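Local atomic coordinates of CRISPR-associated protein,CRISPR-associated endonuclease Cas9 (PDB entry 6JOO), a protein that is a Cas9 endonuclease that uses guide RNA to find and cleave invading DNA, here an engineered fusion bound to single-guide RNA and target DNA. Residues Y6-D11 / G491-V496; G18-E23 / I572-I577; T532-R537 / T580-A585; V825-I830 / L842-R847. All coordinates share one frame; numbering follows the deposited sequence.

Contact 1: residues Y6-D11 / G491-V496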
loop_
_atom_site.group_PDB
_atom_site.type_symbol
_atom_site.label_atom_id
_atom_site.label_comp_id
_atom_site.label_asym_id
_atom_site.label_seq_id
_atom_site.Cartn_x
_atom_site.Cartn_y
_atom_site.Cartn_z
ATOM N N TYR A 6 -26.018 -29.292 -3.268
ATOM C CA TYR A 6 -25.704 -28.370 -4.350
ATOM C C TYR A 6 -24.210 -28.405 -4.635
ATOM O O TYR A 6 -23.418 -28.928 -3.848
ATOM C CB TYR A 6 -26.159 -26.951 -4.006
ATOM C CG TYR A 6 -25.397 -26.319 -2.867
ATOM C CD1 TYR A 6 -25.720 -26.602 -1.546
ATOM C CD2 TYR A 6 -24.358 -25.430 -3.111
ATOM C CE1 TYR A 6 -25.026 -26.023 -0.501
ATOM C CE2 TYR A 6 -23.659 -24.845 -2.074
ATOM C CZ TYR A 6 -23.996 -25.145 -0.770
ATOM O OH TYR A 6 -23.302 -24.564 0.267
ATOM N N HIS A 7 -23.838 -27.826 -5.774
ATOM C CA HIS A 7 -22.455 -27.667 -6.196
ATOM C C HIS A 7 -22.090 -26.186 -6.222
ATOM O O HIS A 7 -22.957 -25.312 -6.297
ATOM C CB HIS A 7 -22.223 -28.299 -7.578
ATOM C CG HIS A 7 -22.331 -29.795 -7.593
ATOM N ND1 HIS A 7 -22.225 -30.562 -6.452
ATOM C CD2 HIS A 7 -22.532 -30.666 -8.611
ATOM C CE1 HIS A 7 -22.356 -31.838 -6.766
ATOM N NE2 HIS A 7 -22.544 -31.928 -8.071
ATOM N N VAL A 8 -20.789 -25.913 -6.158
ATOM C CA VAL A 8 -20.263 -24.554 -6.108
ATOM C C VAL A 8 -19.262 -24.377 -7.239
ATOM O O VAL A 8 -18.331 -25.177 -7.381
ATOM C CB VAL A 8 -19.597 -24.250 -4.752
ATOM C CG1 VAL A 8 -18.803 -22.958 -4.822
ATOM C CG2 VAL A 8 -20.637 -24.179 -3.649
ATOM N N GLY A 9 -19.453 -23.330 -8.038
ATOM C CA GLY A 9 -18.494 -22.989 -9.068
ATOM C C GLY A 9 -17.862 -21.635 -8.816
ATOM O O GLY A 9 -18.574 -20.666 -8.553
ATOM N N ILE A 10 -16.536 -21.545 -8.888
ATOM C CA ILE A 10 -15.811 -20.303 -8.616
ATOM C C ILE A 10 -14.931 -19.975 -9.821
ATOM O O ILE A 10 -13.999 -20.726 -10.138
ATOM C CB ILE A 10 -14.974 -20.394 -7.329
ATOM C CG1 ILE A 10 -15.886 -20.516 -6.107
ATOM C CG2 ILE A 10 -14.083 -19.179 -7.184
ATOM C CD1 ILE A 10 -15.152 -20.556 -4.775
ATOM N N ASP A 11 -15.226 -18.859 -10.490
ATOM C CA ASP A 11 -14.437 -18.339 -11.606
ATOM C C ASP A 11 -13.616 -17.152 -11.118
ATOM O O ASP A 11 -14.175 -16.170 -10.620
ATOM C CB ASP A 11 -15.336 -17.922 -12.774
ATOM C CG ASP A 11 -14.601 -17.084 -13.819
ATOM O OD1 ASP A 11 -13.916 -17.668 -14.687
ATOM O OD2 ASP A 11 -14.717 -15.840 -13.775
ATOM N N GLY A 491 -25.942 -25.526 4.192
ATOM C CA GLY A 491 -24.939 -26.491 4.592
ATOM C C GLY A 491 -23.732 -26.490 3.668
ATOM O O GLY A 491 -23.551 -25.623 2.821
ATOM N N ALA A 492 -22.889 -27.498 3.862
ATOM C CA ALA A 492 -21.726 -27.666 3.015
ATOM C C ALA A 492 -22.153 -28.103 1.617
ATOM O O ALA A 492 -23.215 -28.706 1.443
ATOM C CB ALA A 492 -20.775 -28.690 3.626
ATOM N N PRO A 493 -21.346 -27.797 0.607
ATOM C CA PRO A 493 -21.620 -28.266 -0.752
ATOM C C PRO A 493 -21.002 -29.632 -1.013
ATOM O O PRO A 493 -20.189 -30.137 -0.239
ATOM C CB PRO A 493 -20.961 -27.182 -1.610
ATOM C CG PRO A 493 -19.758 -26.796 -0.792
ATOM C CD PRO A 493 -20.205 -26.872 0.645
ATOM N N GLU A 494 -21.418 -30.232 -2.130
ATOM C CA GLU A 494 -20.892 -31.523 -2.558
ATOM C C GLU A 494 -19.586 -31.378 -3.332
ATOM O O GLU A 494 -18.657 -32.169 -3.134
ATOM C CB GLU A 494 -21.934 -32.264 -3.406
ATOM C CG GLU A 494 -23.381 -32.004 -2.983
ATOM C CD GLU A 494 -23.646 -32.292 -1.507
ATOM O OE1 GLU A 494 -23.070 -33.264 -0.973
ATOM O OE2 GLU A 494 -24.421 -31.538 -0.876
ATOM N N ARG A 495 -19.483 -30.361 -4.187
ATOM C CA ARG A 495 -18.293 -30.122 -4.988
ATOM C C ARG A 495 -18.028 -28.627 -5.090
ATOM O O ARG A 495 -18.957 -27.833 -5.257
ATOM C CB ARG A 495 -18.436 -30.711 -6.400
ATOM C CG ARG A 495 -18.770 -32.202 -6.456
ATOM C CD ARG A 495 -18.659 -32.721 -7.885
ATOM N NE ARG A 495 -17.282 -33.057 -8.238
ATOM C CZ ARG A 495 -16.802 -33.043 -9.477
ATOM N NH1 ARG A 495 -17.587 -32.693 -10.487
ATOM N NH2 ARG A 495 -15.535 -33.366 -9.704
ATOM N N VAL A 496 -16.754 -28.258 -4.999
ATOM C CA VAL A 496 -16.290 -26.905 -5.275
ATOM C C VAL A 496 -15.253 -27.004 -6.384
ATOM O O VAL A 496 -14.206 -27.636 -6.204
ATOM C CB VAL A 496 -15.699 -26.234 -4.024
ATOM C CG1 VAL A 496 -14.953 -24.960 -4.404
ATOM C CG2 VAL A 496 -16.798 -25.933 -3.018
#
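Tyr6 carries its CG between the backbone N and the carbonyl carbon (chi1 67°), and its ring lies against Pro493. His7 has CG anti to the carbonyl carbon (chi1 -68°), and its ring lies on the aliphatic part of Arg495. Over one face of the tyrosine ring sits Pro493 CB, in a CH-pi contact, 3.6 Å from Tyr6 CE2. At the far end of the ring, Tyr6 OH donates to Gly491 O at 2.8 Å. That oxygen lies at the ring edge, near the ring plane. Gly491 is the residue at which the chain leaves helix 470-490. The backbones then pair. Glu494 N donates an almost straight bond to Tyr6 O at 2.9 Å, and Val8 N donates to Arg495 O at 2.8 Å. Val8 and Val496 form a parallel bridge. Here strand 6-12 meets strand 495-499, as in the central sheet of the RNase H fold of RuvC. Both strands precede the join of the engineered fusion. Val8 CB touches Val496 CG2 at 3.7 Å, and both valines stand on the same face of the sheet. Val8 CG2 also rests on Pro493 CB at 3.6 Å. From helix 470-490, Ala486 touches Tyr6 and Trp482 touches Val8. Around the His7 ring, Arg495 CG makes a CH-pi contact over one face. Glu494 CB comes up at the ring edge, 3.4 Å from His7 CE1.

Contact 2: residues G18-E23 / I572-I577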
loop_
_atom_site.group_PDB
_atom_site.type_symbol
_atom_site.label_atom_id
_atom_site.label_comp_id
_atom_site.label_asym_id
_atom_site.label_seq_id
_atom_site.Cartn_x
_atom_site.Cartn_y
_atom_site.Cartn_z
ATOM N N GLY A 18 -16.258 -14.836 -10.217
ATOM C CA GLY A 18 -17.537 -15.459 -10.501
ATOM C C GLY A 18 -17.924 -16.470 -9.442
ATOM O O GLY A 18 -17.242 -17.483 -9.271
ATOM N N LEU A 19 -19.010 -16.210 -8.718
ATOM C CA LEU A 19 -19.478 -17.090 -7.656
ATOM C C LEU A 19 -20.831 -17.670 -8.036
ATOM O O LEU A 19 -21.757 -16.923 -8.371
ATOM C CB LEU A 19 -19.578 -16.345 -6.324
ATOM C CG LEU A 19 -18.253 -15.826 -5.765
ATOM C CD1 LEU A 19 -18.502 -14.975 -4.538
ATOM C CD2 LEU A 19 -17.317 -16.980 -5.439
ATOM N N ALA A 20 -20.945 -18.995 -7.975
ATOM C CA ALA A 20 -22.163 -19.684 -8.369
ATOM C C ALA A 20 -22.403 -20.886 -7.468
ATOM O O ALA A 20 -21.468 -21.612 -7.121
ATOM C CB ALA A 20 -22.097 -20.137 -9.833
ATOM N N ALA A 21 -23.667 -21.085 -7.097
ATOM C CA ALA A 21 -24.092 -22.243 -6.318
ATOM C C ALA A 21 -25.464 -22.664 -6.822
ATOM O O ALA A 21 -26.420 -21.889 -6.734
ATOM C CB ALA A 21 -24.139 -21.927 -4.822
ATOM N N ILE A 22 -25.557 -23.881 -7.352
ATOM C CA ILE A 22 -26.778 -24.385 -7.970
ATOM C C ILE A 22 -27.209 -25.645 -7.233
ATOM O O ILE A 22 -26.408 -26.571 -7.064
ATOM C CB ILE A 22 -26.579 -24.677 -9.470
ATOM C CG1 ILE A 22 -26.156 -23.410 -10.222
ATOM C CG2 ILE A 22 -27.846 -25.260 -10.072
ATOM C CD1 ILE A 22 -24.654 -23.246 -10.364
ATOM N N GLU A 23 -28.472 -25.678 -6.804
ATOM C CA GLU A 23 -29.008 -26.860 -6.139
ATOM C C GLU A 23 -29.001 -28.049 -7.091
ATOM O O GLU A 23 -29.438 -27.944 -8.239
ATOM C CB GLU A 23 -30.426 -26.591 -5.634
ATOM C CG GLU A 23 -31.031 -27.742 -4.849
ATOM C CD GLU A 23 -32.415 -27.424 -4.320
ATOM O OE1 GLU A 23 -32.907 -26.302 -4.570
ATOM O OE2 GLU A 23 -33.012 -28.295 -3.654
ATOM N N ILE A 572 -22.138 -16.731 -14.752
ATOM C CA ILE A 572 -22.591 -17.794 -15.643
ATOM C C ILE A 572 -21.459 -18.780 -15.907
ATOM O O ILE A 572 -21.649 -20.001 -15.848
ATOM C CB ILE A 572 -23.149 -17.203 -16.951
ATOM C CG1 ILE A 572 -24.344 -16.284 -16.668
ATOM C CG2 ILE A 572 -23.530 -18.314 -17.917
ATOM C CD1 ILE A 572 -25.478 -16.948 -15.911
ATOM N N ASP A 573 -20.258 -18.267 -16.192
ATOM C CA ASP A 573 -19.107 -19.147 -16.374
ATOM C C ASP A 573 -18.829 -19.952 -15.110
ATOM O O ASP A 573 -18.450 -21.126 -15.182
ATOM C CB ASP A 573 -17.874 -18.335 -16.781
ATOM C CG ASP A 573 -17.990 -17.740 -18.184
ATOM O OD1 ASP A 573 -19.086 -17.802 -18.781
ATOM O OD2 ASP A 573 -16.977 -17.211 -18.691
ATOM N N ALA A 574 -19.026 -19.340 -13.938
ATOM C CA ALA A 574 -18.856 -20.074 -12.689
ATOM C C ALA A 574 -19.897 -21.174 -12.541
ATOM O O ALA A 574 -19.622 -22.209 -11.923
ATOM C CB ALA A 574 -18.925 -19.116 -11.499
ATOM N N ALA A 575 -21.093 -20.978 -13.101
ATOM C CA ALA A 575 -22.134 -21.995 -12.990
ATOM C C ALA A 575 -21.770 -23.241 -13.786
ATOM O O ALA A 575 -21.938 -24.370 -13.309
ATOM C CB ALA A 575 -23.474 -21.426 -13.452
ATOM N N VAL A 576 -21.267 -23.052 -15.006
ATOM C CA VAL A 576 -20.830 -24.183 -15.820
ATOM C C VAL A 576 -19.684 -24.917 -15.134
ATOM O O VAL A 576 -19.577 -26.146 -15.209
ATOM C CB VAL A 576 -20.439 -23.695 -17.228
ATOM C CG1 VAL A 576 -19.816 -24.820 -18.043
ATOM C CG2 VAL A 576 -21.655 -23.122 -17.948
ATOM N N ILE A 577 -18.826 -24.175 -14.432
ATOM C CA ILE A 577 -17.651 -24.763 -13.796
ATOM C C ILE A 577 -18.051 -25.709 -12.667
ATOM O O ILE A 577 -17.362 -26.708 -12.411
ATOM C CB ILE A 577 -16.713 -23.631 -13.320
ATOM C CG1 ILE A 577 -16.029 -22.976 -14.525
ATOM C CG2 ILE A 577 -15.680 -24.125 -12.326
ATOM C CD1 ILE A 577 -15.891 -23.889 -15.733
#
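Ala20 and Ala574 meet methyl to methyl, CB to CB at 3.7 Å. Ala20 CB also rests on the helix backbone at the peptide that joins Ala574 to Ala575, with Ala575 N 3.5 Å away. Two residues back along the strand, Ala574 CB lies against the backbone of Gly18, 3.2 Å from Gly18 O. Two residues on, Ile22 CD1 reaches Ala575 CB at 3.8 Å. The first torsion of Ile22 (chi1 -59°) sets CG1 beside the backbone N, and CD1, carried on it, makes the contact. Ala575 CB therefore has neighbours on two strand residues, since Ala20 CB is 4.1 Å from it. The contact is buried and its side chains are apolar, with methyl groups also lying on backbone atoms. The small residues let the backbones approach closely. The axes of the strand and helix segments come within 6.4 Å and cross at -49°.

In the next shell, strand 6-12 pairs with this strand through Asp11 to Gly18 and Gly9 to Ala20, and Asp11 also touches Ala574. Leu36 of strand 30-40 packs on Ala20, and Phe579 packs on Ile22. Leu635 of helix 615-641 lies on Ala575. The strand and the helix come from opposite sides of the join in this engineered fusion. The arrangement, a helix laid over a mixed sheet, is that of the RNase H fold seen in the discontinuous RuvC nuclease domain.

Contact 3: residues T532-R537 / T580-A585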
loop_
_atom_site.group_PDB
_atom_site.type_symbol
_atom_site.label_atom_id
_atom_site.label_comp_id
_atom_site.label_asym_id
_atom_site.label_seq_id
_atom_site.Cartn_x
_atom_site.Cartn_y
_atom_site.Cartn_z
ATOM N N THR A 532 -15.283 -32.635 -2.523
ATOM C CA THR A 532 -14.230 -32.656 -3.524
ATOM C C THR A 532 -13.953 -31.240 -4.014
ATOM O O THR A 532 -14.879 -30.466 -4.274
ATOM C CB THR A 532 -14.626 -33.556 -4.696
ATOM O OG1 THR A 532 -15.356 -34.686 -4.204
ATOM C CG2 THR A 532 -13.390 -34.050 -5.430
ATOM N N VAL A 533 -12.671 -30.898 -4.119
ATOM C CA VAL A 533 -12.235 -29.595 -4.608
ATOM C C VAL A 533 -11.271 -29.824 -5.764
ATOM O O VAL A 533 -10.351 -30.640 -5.654
ATOM C CB VAL A 533 -11.569 -28.757 -3.502
ATOM C CG1 VAL A 533 -11.403 -27.319 -3.958
ATOM C CG2 VAL A 533 -12.378 -28.823 -2.215
ATOM N N ARG A 534 -11.480 -29.107 -6.867
ATOM C CA ARG A 534 -10.678 -29.288 -8.068
ATOM C C ARG A 534 -10.376 -27.940 -8.704
ATOM O O ARG A 534 -11.188 -27.013 -8.650
ATOM C CB ARG A 534 -11.383 -30.194 -9.087
ATOM C CG ARG A 534 -11.369 -31.671 -8.733
ATOM C CD ARG A 534 -9.944 -32.183 -8.589
ATOM N NE ARG A 534 -9.872 -33.637 -8.699
ATOM C CZ ARG A 534 -9.989 -34.474 -7.673
ATOM N NH1 ARG A 534 -10.184 -34.004 -6.449
ATOM N NH2 ARG A 534 -9.910 -35.783 -7.872
ATOM N N VAL A 535 -9.193 -27.842 -9.308
ATOM C CA VAL A 535 -8.795 -26.683 -10.096
ATOM C C VAL A 535 -8.602 -27.138 -11.533
ATOM O O VAL A 535 -8.308 -28.308 -11.796
ATOM C CB VAL A 535 -7.505 -26.019 -9.564
ATOM C CG1 VAL A 535 -7.342 -24.615 -10.131
ATOM C CG2 VAL A 535 -7.515 -25.979 -8.064
ATOM N N TYR A 536 -8.768 -26.205 -12.467
ATOM C CA TYR A 536 -8.603 -26.491 -13.883
ATOM C C TYR A 536 -7.969 -25.292 -14.574
ATOM O O TYR A 536 -8.160 -24.146 -14.162
ATOM C CB TYR A 536 -9.943 -26.853 -14.537
ATOM C CG TYR A 536 -10.552 -28.112 -13.963
ATOM C CD1 TYR A 536 -10.101 -29.364 -14.354
ATOM C CD2 TYR A 536 -11.565 -28.050 -13.015
ATOM C CE1 TYR A 536 -10.643 -30.518 -13.822
ATOM C CE2 TYR A 536 -12.114 -29.202 -12.481
ATOM C CZ TYR A 536 -11.652 -30.433 -12.890
ATOM O OH TYR A 536 -12.198 -31.582 -12.362
ATOM N N ARG A 537 -7.202 -25.576 -15.623
ATOM C CA ARG A 537 -6.537 -24.523 -16.378
ATOM C C ARG A 537 -7.556 -23.677 -17.132
ATOM O O ARG A 537 -8.625 -24.153 -17.523
ATOM C CB ARG A 537 -5.527 -25.122 -17.356
ATOM N N THR A 580 -18.242 -29.756 -13.954
ATOM C CA THR A 580 -17.185 -30.275 -14.822
ATOM C C THR A 580 -16.629 -31.541 -14.177
ATOM O O THR A 580 -15.849 -31.471 -13.222
ATOM C CB THR A 580 -16.086 -29.236 -15.048
ATOM O OG1 THR A 580 -15.388 -28.999 -13.820
ATOM C CG2 THR A 580 -16.679 -27.925 -15.547
ATOM N N SER A 581 -17.042 -32.698 -14.695
ATOM C CA SER A 581 -16.510 -33.960 -14.204
ATOM C C SER A 581 -15.064 -34.127 -14.660
ATOM O O SER A 581 -14.655 -33.612 -15.704
ATOM C CB SER A 581 -17.362 -35.136 -14.693
ATOM O OG SER A 581 -16.957 -35.576 -15.978
ATOM N N ASP A 582 -14.282 -34.846 -13.850
ATOM C CA ASP A 582 -12.857 -34.991 -14.138
ATOM C C ASP A 582 -12.622 -35.787 -15.416
ATOM O O ASP A 582 -11.620 -35.567 -16.107
ATOM C CB ASP A 582 -12.143 -35.647 -12.952
ATOM C CG ASP A 582 -10.665 -35.271 -12.868
ATOM O OD1 ASP A 582 -10.008 -35.167 -13.924
ATOM O OD2 ASP A 582 -10.159 -35.069 -11.742
ATOM N N TYR A 583 -13.522 -36.718 -15.745
ATOM C CA TYR A 583 -13.402 -37.427 -17.013
ATOM C C TYR A 583 -13.787 -36.521 -18.174
ATOM O O TYR A 583 -13.219 -36.626 -19.267
ATOM C CB TYR A 583 -14.248 -38.704 -16.991
ATOM C CG TYR A 583 -13.727 -39.740 -16.020
ATOM C CD1 TYR A 583 -12.724 -40.626 -16.390
ATOM C CD2 TYR A 583 -14.223 -39.817 -14.726
ATOM C CE1 TYR A 583 -12.235 -41.565 -15.502
ATOM C CE2 TYR A 583 -13.741 -40.752 -13.832
ATOM C CZ TYR A 583 -12.747 -41.622 -14.225
ATOM O OH TYR A 583 -12.261 -42.556 -13.339
ATOM N N VAL A 584 -14.733 -35.608 -17.945
ATOM C CA VAL A 584 -14.996 -34.544 -18.908
ATOM C C VAL A 584 -13.811 -33.588 -18.970
ATOM O O VAL A 584 -13.525 -33.002 -20.023
ATOM C CB VAL A 584 -16.312 -33.821 -18.545
ATOM C CG1 VAL A 584 -16.317 -32.375 -19.029
ATOM C CG2 VAL A 584 -17.502 -34.577 -19.122
ATOM N N ALA A 585 -13.075 -33.448 -17.864
ATOM C CA ALA A 585 -11.955 -32.513 -17.828
ATOM C C ALA A 585 -10.866 -32.897 -18.820
ATOM O O ALA A 585 -10.198 -32.025 -19.384
ATOM C CB ALA A 585 -11.382 -32.444 -16.417
#
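The Tyr536 and Thr580 side chains pass each other pointing opposite ways, and the phenol points to the start of helix 582-591. Two rim atoms of the ring do most of the touching. Tyr536 CE2 lies 3.5 Å from Thr580 OG1, and Tyr536 CE1 lies 3.3 Å from Ala585 CB. Both partners approach the ring obliquely. The phenol oxygen ends beside the first helical turn, with Tyr536 OH 3.9 Å from Asp582 CA. Thr580 OG1 makes a weak hydrogen bond to Ile577 O, which ties it to the preceding helix.

Strand 532-536 is an outermost strand of the mixed RuvC sheet, next to strand 495-499, in an RNase H fold. The helix that follows Thr580 packs against this margin. Both pieces lie after the fusion join, in RuvC subdomain 3. Val533 and Val535 touch helix 512-525 instead, while Tyr536 and Thr580 both touch Ile497.

Beside the tyrosine, Arg534 and Asp582 cross at about a right angle. Their guanidinium and carboxylate planes are 78° apart. Asp582 OD2 comes to the guanidinium edge, near its plane, and takes a weak hydrogen bond from Arg534 NE at 3.4 Å, part of a salt bridge. Arg534 NH1 also makes a weak bond to Val533 O at 3.5 Å, a second link, to its own strand. The helix start is capped by Ser581 in the N-cap position, whose Ser581 OG accepts from Val584 N at 3.0 Å.

Contact 4: residues V825-I830 / L842-R847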
loop_
_atom_site.group_PDB
_atom_site.type_symbol
_atom_site.label_atom_id
_atom_site.label_comp_id
_atom_site.label_asym_id
_atom_site.label_seq_id
_atom_site.Cartn_x
_atom_site.Cartn_y
_atom_site.Cartn_z
ATOM N N VAL A 825 -32.577 3.023 -11.355
ATOM C CA VAL A 825 -32.986 4.300 -11.929
ATOM C C VAL A 825 -33.953 4.057 -13.078
ATOM O O VAL A 825 -33.729 3.175 -13.915
ATOM C CB VAL A 825 -31.768 5.113 -12.420
ATOM C CG1 VAL A 825 -32.215 6.437 -13.023
ATOM C CG2 VAL A 825 -30.777 5.338 -11.287
ATOM N N ASP A 826 -35.023 4.851 -13.122
ATOM C CA ASP A 826 -35.968 4.858 -14.239
ATOM C C ASP A 826 -35.503 5.929 -15.219
ATOM O O ASP A 826 -35.713 7.124 -14.999
ATOM C CB ASP A 826 -37.388 5.113 -13.742
ATOM C CG ASP A 826 -38.418 5.141 -14.863
ATOM O OD1 ASP A 826 -38.105 4.698 -15.991
ATOM O OD2 ASP A 826 -39.547 5.614 -14.611
ATOM N N THR A 827 -34.862 5.497 -16.303
ATOM C CA THR A 827 -34.259 6.397 -17.275
ATOM C C THR A 827 -35.206 6.778 -18.406
ATOM O O THR A 827 -34.752 7.321 -19.418
ATOM C CB THR A 827 -32.999 5.760 -17.864
ATOM O OG1 THR A 827 -33.372 4.671 -18.716
ATOM C CG2 THR A 827 -32.103 5.233 -16.758
ATOM N N SER A 828 -36.504 6.504 -18.266
ATOM C CA SER A 828 -37.429 6.820 -19.347
ATOM C C SER A 828 -37.588 8.324 -19.528
ATOM O O SER A 828 -37.759 8.795 -20.657
ATOM C CB SER A 828 -38.787 6.168 -19.088
ATOM O OG SER A 828 -39.380 6.660 -17.899
ATOM N N LYS A 829 -37.513 9.093 -18.443
ATOM C CA LYS A 829 -37.814 10.518 -18.497
ATOM C C LYS A 829 -36.590 11.420 -18.413
ATOM O O LYS A 829 -36.672 12.579 -18.833
ATOM C CB LYS A 829 -38.784 10.894 -17.369
ATOM C CG LYS A 829 -40.183 10.317 -17.537
ATOM C CD LYS A 829 -41.025 10.510 -16.283
ATOM C CE LYS A 829 -41.090 9.233 -15.456
ATOM N NZ LYS A 829 -41.821 9.443 -14.174
ATOM N N ILE A 830 -35.465 10.927 -17.899
ATOM C CA ILE A 830 -34.318 11.767 -17.577
ATOM C C ILE A 830 -33.067 11.375 -18.346
ATOM O O ILE A 830 -32.026 12.017 -18.173
ATOM C CB ILE A 830 -34.030 11.757 -16.062
ATOM C CG1 ILE A 830 -33.645 10.344 -15.617
ATOM C CG2 ILE A 830 -35.239 12.239 -15.284
ATOM C CD1 ILE A 830 -33.406 10.212 -14.142
ATOM N N LEU A 842 -28.434 -1.256 -26.626
ATOM C CA LEU A 842 -28.158 -2.281 -25.631
ATOM C C LEU A 842 -29.356 -2.653 -24.767
ATOM O O LEU A 842 -29.277 -3.643 -24.033
ATOM C CB LEU A 842 -27.001 -1.833 -24.724
ATOM C CG LEU A 842 -25.668 -2.565 -24.893
ATOM C CD1 LEU A 842 -25.305 -2.732 -26.362
ATOM C CD2 LEU A 842 -24.559 -1.835 -24.152
ATOM N N GLY A 843 -30.451 -1.908 -24.834
ATOM C CA GLY A 843 -31.578 -2.154 -23.964
ATOM C C GLY A 843 -31.620 -1.179 -22.798
ATOM O O GLY A 843 -30.621 -0.558 -22.425
ATOM N N THR A 844 -32.810 -1.043 -22.217
ATOM C CA THR A 844 -33.001 -0.123 -21.104
ATOM C C THR A 844 -32.108 -0.510 -19.931
ATOM O O THR A 844 -32.053 -1.676 -19.534
ATOM C CB THR A 844 -34.469 -0.116 -20.680
ATOM O OG1 THR A 844 -35.279 0.297 -21.787
ATOM C CG2 THR A 844 -34.686 0.838 -19.515
ATOM N N ILE A 845 -31.400 0.474 -19.384
ATOM C CA ILE A 845 -30.466 0.269 -18.283
ATOM C C ILE A 845 -31.076 0.898 -17.039
ATOM O O ILE A 845 -31.143 2.128 -16.924
ATOM C CB ILE A 845 -29.089 0.872 -18.587
ATOM C CG1 ILE A 845 -28.607 0.429 -19.968
ATOM C CG2 ILE A 845 -28.092 0.488 -17.507
ATOM C CD1 ILE A 845 -27.366 1.151 -20.446
ATOM N N ARG A 846 -31.522 0.063 -16.102
ATOM C CA ARG A 846 -32.113 0.563 -14.872
ATOM C C ARG A 846 -31.247 0.327 -13.643
ATOM O O ARG A 846 -31.561 0.867 -12.579
ATOM C CB ARG A 846 -33.502 -0.057 -14.652
ATOM C CG ARG A 846 -33.532 -1.571 -14.657
ATOM C CD ARG A 846 -34.963 -2.089 -14.742
ATOM N NE ARG A 846 -35.780 -1.673 -13.605
ATOM C CZ ARG A 846 -35.945 -2.394 -12.500
ATOM N NH1 ARG A 846 -36.708 -1.938 -11.515
ATOM N NH2 ARG A 846 -35.349 -3.573 -12.379
ATOM N N ARG A 847 -30.164 -0.438 -13.758
ATOM C CA ARG A 847 -29.247 -0.671 -12.648
ATOM C C ARG A 847 -27.944 0.074 -12.910
ATOM O O ARG A 847 -27.231 -0.232 -13.874
ATOM C CB ARG A 847 -28.990 -2.166 -12.449
ATOM C CG ARG A 847 -30.221 -2.957 -12.039
ATOM C CD ARG A 847 -29.856 -4.142 -11.157
ATOM N NE ARG A 847 -30.959 -5.094 -11.050
ATOM C CZ ARG A 847 -31.882 -5.075 -10.093
ATOM N NH1 ARG A 847 -32.847 -5.984 -10.090
ATOM N NH2 ARG A 847 -31.843 -4.153 -9.143
#
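Thr827 meets the backbone of Ile845 with its whole short side chain. Thr827 CB is 4.2 Å from Ile845 O. From there the side chain forks. CG2 is anti to the carbonyl carbon and packs on the same oxygen, with Thr827 CG2 to Ile845 O at 3.3 Å. OG1 lies between the backbone N and the carbonyl carbon (chi1 71°). Thr827 OG1 is 3.8 Å from Ile845 O and 4.1 Å from Thr844 CG2. The two threonine side chains point opposite ways as they pass. Ile845 O has a hydrogen-bond partner beyond these segments in Trp848 NE1, and Ile845 N bonds to Glu839 OE2.

Two residues back, the backbones join. Val825 N donates to Arg846 O at 2.7 Å, with an angle of 163° at the hydrogen. Arg846 CA turns toward Val825 O at 3.2 Å, a CA-H...O contact. Beside them the first loop is braced within itself. Ser828 OG donates to Asp826 OD1 at 3.0 Å, reaching it from above the carboxylate plane.

The contact lies in the Cas9 C-terminal domain, with its nearest atom about 4 Å from the bound nucleic acid. Both loops come after the engineered join. One loop leaves strand 822-824 for helix 833-842, and the other leads from that helix into strand 847-855. The two strands are antiparallel neighbours in one sheet, so the contact draws together the two ends of a helical connection. Leu895 of helix 892-898 packs on Val825, and Trp848 of strand 847-855 touches both Val825 and Thr827.

Contacts 1, 2 and 3 belong to one RuvC sheet and its helices. Strands 532-536, 495-499, 6-12 and 16-24 stand side by side in that order. Centres of contacts 1 and 2 are about 9 Å apart, and those of 1 and 3 about 13 Å. Along the chain contacts 1 and 2 cross, as do 2 and 3, while contact 1 closes before contact 3 opens. Distant pieces of sequence, on both sides of the engineered join, thus build one nuclease domain. Contact 4 comes last, in the C-terminal domain. Its centre is about 28 Å from that of contact 2 and 41 Å from that of contact 3, and it touches none of the others.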